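Local coordinates for aminopeptidase N family protein (Idiomarina loihiensis L2TR, PDB 4FGM), which probably acts as a zinc-dependent aminopeptidase of the M61 family, holding a zinc ion and, in this crystal, maleic acid in its pocket, at residues A[33-38]-A[45-50]; A[40-45]-A[362-367]. One frame throughout, in Å; residues are numbered along the deposited sequence.

Contact 1. Residues A[33-38]-A[45-50]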
loop_
_atom_site.group_PDB
_atom_site.type_symbol
_atom_site.label_atom_id
_atom_site.label_comp_id
_atom_site.label_asym_id
_atom_site.label_seq_id
_atom_site.Cartn_x
_atom_site.Cartn_y
_atom_site.Cartn_z
ATOM N N LEU A 33 -7.049 -1.860 -23.072
ATOM C CA LEU A 33 -6.265 -2.224 -21.903
ATOM C C LEU A 33 -6.505 -1.224 -20.779
ATOM O O LEU A 33 -6.551 -0.010 -21.003
ATOM C CB LEU A 33 -4.778 -2.262 -22.252
ATOM C CG LEU A 33 -3.916 -2.972 -21.206
ATOM C CD1 LEU A 33 -4.241 -4.462 -21.253
ATOM C CD2 LEU A 33 -2.425 -2.735 -21.480
ATOM N N PRO A 34 -6.670 -1.720 -19.552
ATOM C CA PRO A 34 -6.903 -0.833 -18.411
ATOM C C PRO A 34 -5.832 0.251 -18.337
ATOM O O PRO A 34 -4.669 -0.006 -18.644
ATOM C CB PRO A 34 -6.829 -1.783 -17.218
ATOM C CG PRO A 34 -7.322 -3.079 -17.781
ATOM C CD PRO A 34 -6.629 -3.129 -19.130
ATOM N N ASN A 35 -6.219 1.461 -17.939
ATOM C CA ASN A 35 -5.252 2.539 -17.819
ATOM C C ASN A 35 -4.739 2.658 -16.388
ATOM O O ASN A 35 -3.850 3.460 -16.105
ATOM C CB ASN A 35 -5.846 3.858 -18.307
ATOM C CG ASN A 35 -5.932 3.919 -19.810
ATOM O OD1 ASN A 35 -5.021 3.472 -20.501
ATOM N ND2 ASN A 35 -7.020 4.477 -20.328
ATOM N N TRP A 36 -5.310 1.850 -15.494
ATOM C CA TRP A 36 -4.885 1.797 -14.102
ATOM C C TRP A 36 -5.315 0.466 -13.505
ATOM O O TRP A 36 -6.231 -0.173 -14.010
ATOM C CB TRP A 36 -5.457 2.959 -13.283
ATOM C CG TRP A 36 -6.949 2.997 -13.140
ATOM C CD1 TRP A 36 -7.851 3.447 -14.066
ATOM C CD2 TRP A 36 -7.712 2.638 -11.980
ATOM N NE1 TRP A 36 -9.124 3.400 -13.550
ATOM C CE2 TRP A 36 -9.069 2.913 -12.269
ATOM C CE3 TRP A 36 -7.383 2.127 -10.720
ATOM C CZ2 TRP A 36 -10.099 2.684 -11.347
ATOM C CZ3 TRP A 36 -8.414 1.898 -9.798
ATOM C CH2 TRP A 36 -9.752 2.182 -10.119
ATOM N N ILE A 37 -4.650 0.036 -12.437
ATOM C CA ILE A 37 -4.983 -1.236 -11.810
ATOM C C ILE A 37 -5.656 -1.051 -10.458
ATOM O O ILE A 37 -5.201 -0.256 -9.634
ATOM C CB ILE A 37 -3.720 -2.121 -11.620
ATOM C CG1 ILE A 37 -4.103 -3.416 -10.900
ATOM C CG2 ILE A 37 -2.654 -1.356 -10.842
ATOM C CD1 ILE A 37 -2.988 -4.429 -10.777
ATOM N N PRO A 38 -6.758 -1.785 -10.218
ATOM C CA PRO A 38 -7.491 -1.691 -8.949
ATOM C C PRO A 38 -6.557 -1.747 -7.749
ATOM O O PRO A 38 -5.630 -2.546 -7.715
ATOM C CB PRO A 38 -8.445 -2.891 -9.009
ATOM C CG PRO A 38 -8.798 -2.944 -10.480
ATOM C CD PRO A 38 -7.440 -2.698 -11.160
ATOM N N ASP A 45 -1.182 4.183 -17.713
ATOM C CA ASP A 45 -1.063 3.904 -19.144
ATOM C C ASP A 45 -0.238 2.654 -19.510
ATOM O O ASP A 45 0.712 2.729 -20.303
ATOM C CB ASP A 45 -0.481 5.128 -19.860
ATOM C CG ASP A 45 -1.404 6.345 -19.797
ATOM O OD1 ASP A 45 -2.621 6.167 -19.585
ATOM O OD2 ASP A 45 -0.919 7.484 -19.976
ATOM N N PHE A 46 -0.616 1.505 -18.953
ATOM C CA PHE A 46 0.085 0.252 -19.220
ATOM C C PHE A 46 0.257 -0.034 -20.717
ATOM O O PHE A 46 1.252 -0.627 -21.136
ATOM C CB PHE A 46 -0.657 -0.916 -18.568
ATOM C CG PHE A 46 -0.773 -0.811 -17.061
ATOM C CD1 PHE A 46 0.369 -0.807 -16.253
ATOM C CD2 PHE A 46 -2.026 -0.740 -16.448
ATOM C CE1 PHE A 46 0.263 -0.734 -14.872
ATOM C CE2 PHE A 46 -2.135 -0.667 -15.065
ATOM C CZ PHE A 46 -0.988 -0.665 -14.277
ATOM N N SER A 47 -0.704 0.400 -21.521
ATOM C CA SER A 47 -0.663 0.174 -22.962
ATOM C C SER A 47 0.639 0.538 -23.678
ATOM O O SER A 47 0.904 0.039 -24.770
ATOM C CB SER A 47 -1.819 0.923 -23.631
ATOM O OG SER A 47 -3.060 0.428 -23.170
ATOM N N LYS A 48 1.442 1.415 -23.081
ATOM C CA LYS A 48 2.703 1.831 -23.699
ATOM C C LYS A 48 3.732 0.706 -23.818
ATOM O O LYS A 48 4.693 0.828 -24.577
ATOM C CB LYS A 48 3.325 2.983 -22.909
ATOM C CG LYS A 48 3.661 2.620 -21.470
ATOM C CD LYS A 48 4.020 3.855 -20.656
ATOM C CE LYS A 48 3.881 3.590 -19.161
ATOM N NZ LYS A 48 4.271 4.780 -18.360
ATOM N N HIS A 49 3.542 -0.375 -23.062
ATOM C CA HIS A 49 4.473 -1.505 -23.097
ATOM C C HIS A 49 4.096 -2.572 -24.132
ATOM O O HIS A 49 4.841 -3.531 -24.350
ATOM C CB HIS A 49 4.576 -2.147 -21.710
ATOM C CG HIS A 49 4.979 -1.192 -20.633
ATOM N ND1 HIS A 49 6.103 -0.394 -20.726
ATOM C CD2 HIS A 49 4.406 -0.896 -19.440
ATOM C CE1 HIS A 49 6.202 0.351 -19.640
ATOM N NE2 HIS A 49 5.186 0.066 -18.841
ATOM N N ILE A 50 2.932 -2.407 -24.752
ATOM C CA ILE A 50 2.463 -3.331 -25.773
ATOM C C ILE A 50 3.245 -3.039 -27.041
ATOM O O ILE A 50 3.324 -1.894 -27.483
ATOM C CB ILE A 50 0.963 -3.156 -25.989
ATOM C CG1 ILE A 50 0.230 -3.801 -24.808
ATOM C CG2 ILE A 50 0.532 -3.772 -27.314
ATOM C CD1 ILE A 50 -1.273 -3.754 -24.914
HETATM O O HOH W 1 -3.272 1.084 -20.710
#
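Ser47 holds a buried water against Pro34 and Asn35. Its backbone N donates to the water at 2.8 Å, and its hydroxyl OG meets the same water at 2.6 Å. Both reach one oxygen because OG stands beside the backbone N, anti to the carbonyl carbon (chi1 -62°). Across the contact the water is hydrogen-bonded to two acceptors, the carbonyl Pro34 O at 2.7 Å and the amide oxygen Asn35 OD1 at 3.0 Å. Serine suits this place because its short hydroxyl can reach the water that its own N-H also binds, while its small size fits beside Leu33 CB. A direct link follows where Asp45 N donates to Asn35 O at 3.2 Å, a bent bond with an N-H...O angle of 138°. The side chains of Asn35 and Asp45 are held from outside, Asn35 ND2 by Glu295 O and Asp45 OD1 by a salt bridge to Lys69.

Phe46 supplies the apolar part. Its ring edge meets Pro34 O, Trp36 C and Ile37 N, with CD2 3.5 Å from Pro34 O. Next along the rim, CE2 lies 3.7 Å from Ile37 N, in the ring plane, and CZ touches Ile37 CG2. Leu33 CD2 packs between Phe46 CB and Ile50 CD1, 3.8 Å from the latter. Asp45, with positive phi (44°), turns the chain into the 3-10 segment 46-49, and Asp45 O accepts a bond from Lys48 N. The whole is a water-bridged loop folded back on itself, joining strands 30-32 and 50-51 in the M61 N-terminal domain.

Contact 2. Residues A[40-45]-A[362-367]. With MAE (maleic acid), chain B.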
loop_
_atom_site.group_PDB
_atom_site.type_symbol
_atom_site.label_atom_id
_atom_site.label_comp_id
_atom_site.label_asym_id
_atom_site.label_seq_id
_atom_site.Cartn_x
_atom_site.Cartn_y
_atom_site.Cartn_z
ATOM N N SER A 40 -4.543 0.686 -6.786
ATOM C CA SER A 40 -3.477 1.670 -6.929
ATOM C C SER A 40 -4.074 2.788 -7.774
ATOM O O SER A 40 -4.091 2.725 -9.009
ATOM C CB SER A 40 -2.274 1.044 -7.632
ATOM O OG SER A 40 -1.152 1.898 -7.569
ATOM N N TYR A 41 -4.548 3.821 -7.091
ATOM C CA TYR A 41 -5.226 4.924 -7.748
ATOM C C TYR A 41 -4.367 5.964 -8.431
ATOM O O TYR A 41 -4.286 7.111 -7.996
ATOM C CB TYR A 41 -6.177 5.558 -6.731
ATOM C CG TYR A 41 -6.897 4.479 -5.938
ATOM C CD1 TYR A 41 -7.822 3.634 -6.559
ATOM C CD2 TYR A 41 -6.566 4.227 -4.604
ATOM C CE1 TYR A 41 -8.394 2.562 -5.874
ATOM C CE2 TYR A 41 -7.128 3.158 -3.913
ATOM C CZ TYR A 41 -8.040 2.330 -4.554
ATOM O OH TYR A 41 -8.589 1.266 -3.879
ATOM N N LEU A 42 -3.742 5.539 -9.526
ATOM C CA LEU A 42 -2.895 6.395 -10.346
ATOM C C LEU A 42 -2.953 5.910 -11.798
ATOM O O LEU A 42 -2.708 4.731 -12.087
ATOM C CB LEU A 42 -1.446 6.362 -9.849
ATOM C CG LEU A 42 -0.460 7.227 -10.650
ATOM C CD1 LEU A 42 -0.806 8.713 -10.479
ATOM C CD2 LEU A 42 0.962 6.956 -10.183
ATOM N N ILE A 43 -3.293 6.814 -12.710
ATOM C CA ILE A 43 -3.361 6.466 -14.117
ATOM C C ILE A 43 -1.936 6.105 -14.520
ATOM O O ILE A 43 -1.026 6.927 -14.376
ATOM C CB ILE A 43 -3.840 7.661 -14.970
ATOM C CG1 ILE A 43 -5.267 8.037 -14.585
ATOM C CG2 ILE A 43 -3.756 7.316 -16.446
ATOM C CD1 ILE A 43 -6.270 6.933 -14.808
ATOM N N ARG A 44 -1.740 4.886 -15.024
ATOM C CA ARG A 44 -0.409 4.432 -15.405
ATOM C C ARG A 44 -0.148 4.103 -16.880
ATOM O O ARG A 44 0.983 3.771 -17.246
ATOM C CB ARG A 44 -0.024 3.231 -14.543
ATOM C CG ARG A 44 0.105 3.566 -13.072
ATOM C CD ARG A 44 0.751 2.427 -12.307
ATOM N NE ARG A 44 1.437 2.936 -11.125
ATOM C CZ ARG A 44 0.880 3.014 -9.929
ATOM N NH1 ARG A 44 -0.365 2.602 -9.771
ATOM N NH2 ARG A 44 1.552 3.522 -8.908
ATOM N N ASP A 45 -1.182 4.183 -17.713
ATOM C CA ASP A 45 -1.063 3.904 -19.144
ATOM C C ASP A 45 -0.238 2.654 -19.510
ATOM O O ASP A 45 0.712 2.729 -20.303
ATOM C CB ASP A 45 -0.481 5.128 -19.860
ATOM C CG ASP A 45 -1.404 6.345 -19.797
ATOM O OD1 ASP A 45 -2.621 6.167 -19.585
ATOM O OD2 ASP A 45 -0.919 7.484 -19.976
ATOM N N PHE A 362 -2.498 12.936 -3.899
ATOM C CA PHE A 362 -1.766 11.932 -3.140
ATOM C C PHE A 362 -0.748 11.137 -3.948
ATOM O O PHE A 362 0.432 11.148 -3.625
ATOM C CB PHE A 362 -2.747 10.980 -2.448
ATOM C CG PHE A 362 -2.120 10.155 -1.362
ATOM C CD1 PHE A 362 -1.601 8.892 -1.636
ATOM C CD2 PHE A 362 -2.022 10.657 -0.065
ATOM C CE1 PHE A 362 -0.993 8.135 -0.629
ATOM C CE2 PHE A 362 -1.413 9.911 0.952
ATOM C CZ PHE A 362 -0.898 8.648 0.670
ATOM N N TYR A 363 -1.191 10.457 -5.000
ATOM C CA TYR A 363 -0.275 9.650 -5.811
ATOM C C TYR A 363 0.739 10.434 -6.641
ATOM O O TYR A 363 1.716 9.873 -7.116
ATOM C CB TYR A 363 -1.055 8.695 -6.726
ATOM C CG TYR A 363 -1.483 7.425 -6.027
ATOM C CD1 TYR A 363 -2.658 7.375 -5.279
ATOM C CD2 TYR A 363 -0.692 6.278 -6.091
ATOM C CE1 TYR A 363 -3.031 6.212 -4.612
ATOM C CE2 TYR A 363 -1.052 5.115 -5.431
ATOM C CZ TYR A 363 -2.223 5.083 -4.692
ATOM O OH TYR A 363 -2.583 3.918 -4.046
ATOM N N GLN A 364 0.501 11.723 -6.829
ATOM C CA GLN A 364 1.430 12.553 -7.581
ATOM C C GLN A 364 1.967 13.632 -6.642
ATOM O O GLN A 364 2.386 14.701 -7.080
ATOM C CB GLN A 364 0.725 13.191 -8.784
ATOM C CG GLN A 364 0.281 12.193 -9.850
ATOM C CD GLN A 364 -0.413 12.856 -11.030
ATOM O OE1 GLN A 364 0.160 13.725 -11.695
ATOM N NE2 GLN A 364 -1.651 12.446 -11.297
ATOM N N GLN A 365 1.944 13.335 -5.343
ATOM C CA GLN A 365 2.430 14.260 -4.329
ATOM C C GLN A 365 3.928 14.468 -4.494
ATOM O O GLN A 365 4.615 13.647 -5.104
ATOM C CB GLN A 365 2.146 13.725 -2.912
ATOM C CG GLN A 365 2.815 12.382 -2.566
ATOM C CD GLN A 365 2.558 11.941 -1.118
ATOM O OE1 GLN A 365 3.383 12.164 -0.233
ATOM N NE2 GLN A 365 1.397 11.328 -0.875
ATOM N N ASN A 366 4.421 15.578 -3.953
ATOM C CA ASN A 366 5.836 15.891 -4.012
ATOM C C ASN A 366 6.357 16.381 -2.656
ATOM O O ASN A 366 5.788 16.069 -1.606
ATOM C CB ASN A 366 6.116 16.933 -5.104
ATOM C CG ASN A 366 5.263 18.177 -4.962
ATOM O OD1 ASN A 366 5.005 18.643 -3.853
ATOM N ND2 ASN A 366 4.840 18.734 -6.088
ATOM N N GLU A 367 7.443 17.148 -2.689
ATOM C CA GLU A 367 8.068 17.657 -1.477
ATOM C C GLU A 367 7.181 18.554 -0.622
ATOM O O GLU A 367 7.401 18.679 0.588
ATOM C CB GLU A 367 9.363 18.409 -1.825
ATOM C CG GLU A 367 9.197 19.659 -2.689
ATOM C CD GLU A 367 8.751 19.355 -4.118
ATOM O OE1 GLU A 367 9.062 18.253 -4.635
ATOM O OE2 GLU A 367 8.102 20.235 -4.730
HETATM C C1 MAE B . -2.436 -0.309 -0.380
HETATM O O1 MAE B . -3.260 0.670 -0.429
HETATM O O2 MAE B . -2.880 -1.437 -0.066
HETATM C C2 MAE B . -1.028 -0.044 -0.748
HETATM C C3 MAE B . -0.454 0.204 -1.923
HETATM C C4 MAE B . -1.120 0.285 -3.218
HETATM O O3 MAE B . -2.333 0.095 -3.433
HETATM O O4 MAE B . -0.370 0.618 -4.159
#
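Tyr363 lays one face of its ring against the backbone of Tyr41. Tyr41 C sits 3.8 Å above the ring plane, offset toward the rim, and Tyr41 N lies over the same face. Tyr41 O comes down on that face too, near the rim, 3.2 Å from Tyr363 CD1. The peptides on either side of Tyr41 are inclined to the ring, not stacked flat on it, and a broad aromatic ring suits the place because it can span backbone atoms of both. Tyr41 is the centre of an inverse gamma turn, Leu42 N bonding to Ser40 O at 2.9 Å. On the other segment, Tyr363 lies in a type I turn from Phe362 to Gln365.

Apolar contacts extend this packing. Tyr41 CB touches Tyr363 CE1 at 3.8 Å, the two side chains running oblique to each other. Leu42 CB meets Tyr363 CD2 at 3.8 Å. The Leu42 CG is anti to its backbone N (chi1 180°), and from it the methyl CD1 reaches Tyr363 CB and Gln364 CG, the latter 3.7 Å away. Gln364 offers aliphatic carbon here while its amide NE2 is bonded to Trp359 O. Leu42 CD2 sits over the rim of one face of the Arg44 guanidinium.

Polar groups gather toward the ligand. Ser40 OG lies 3.7 Å from maleic acid O4 and Tyr363 OH 3.9 Å from O3, both too long for direct bonds, while Tyr377 OH does bond to the ligand. Arg44 NH1 approaches Ser40 OG too closely for the modelled length to be trusted. With van der Waals contact predominating between 40-45 and 362-367, the fit probably rests on shape more than on directed bonds, and it brings two pocket residues, Ser40 and Tyr363, side by side.

Contacts 1 and 2 lie with centres 14 Å apart and share Asp45, their segments alternating along the chain. They join directly: Asn35 O, already an acceptor in contact 1, probably takes a second hydrogen bond from Arg44 N at 2.8 Å. Aromatic packing continues the join, with Trp36 CZ3 3.7 Å from Tyr41 CD1. Contact 1 lies in the same loop as 40-45, which meets 362-367 at the pocket. The side chain of Trp36 is about 12 Å from the zinc ion and that of Tyr41 about 7 Å, near the zinc ligands Glu307 and His277.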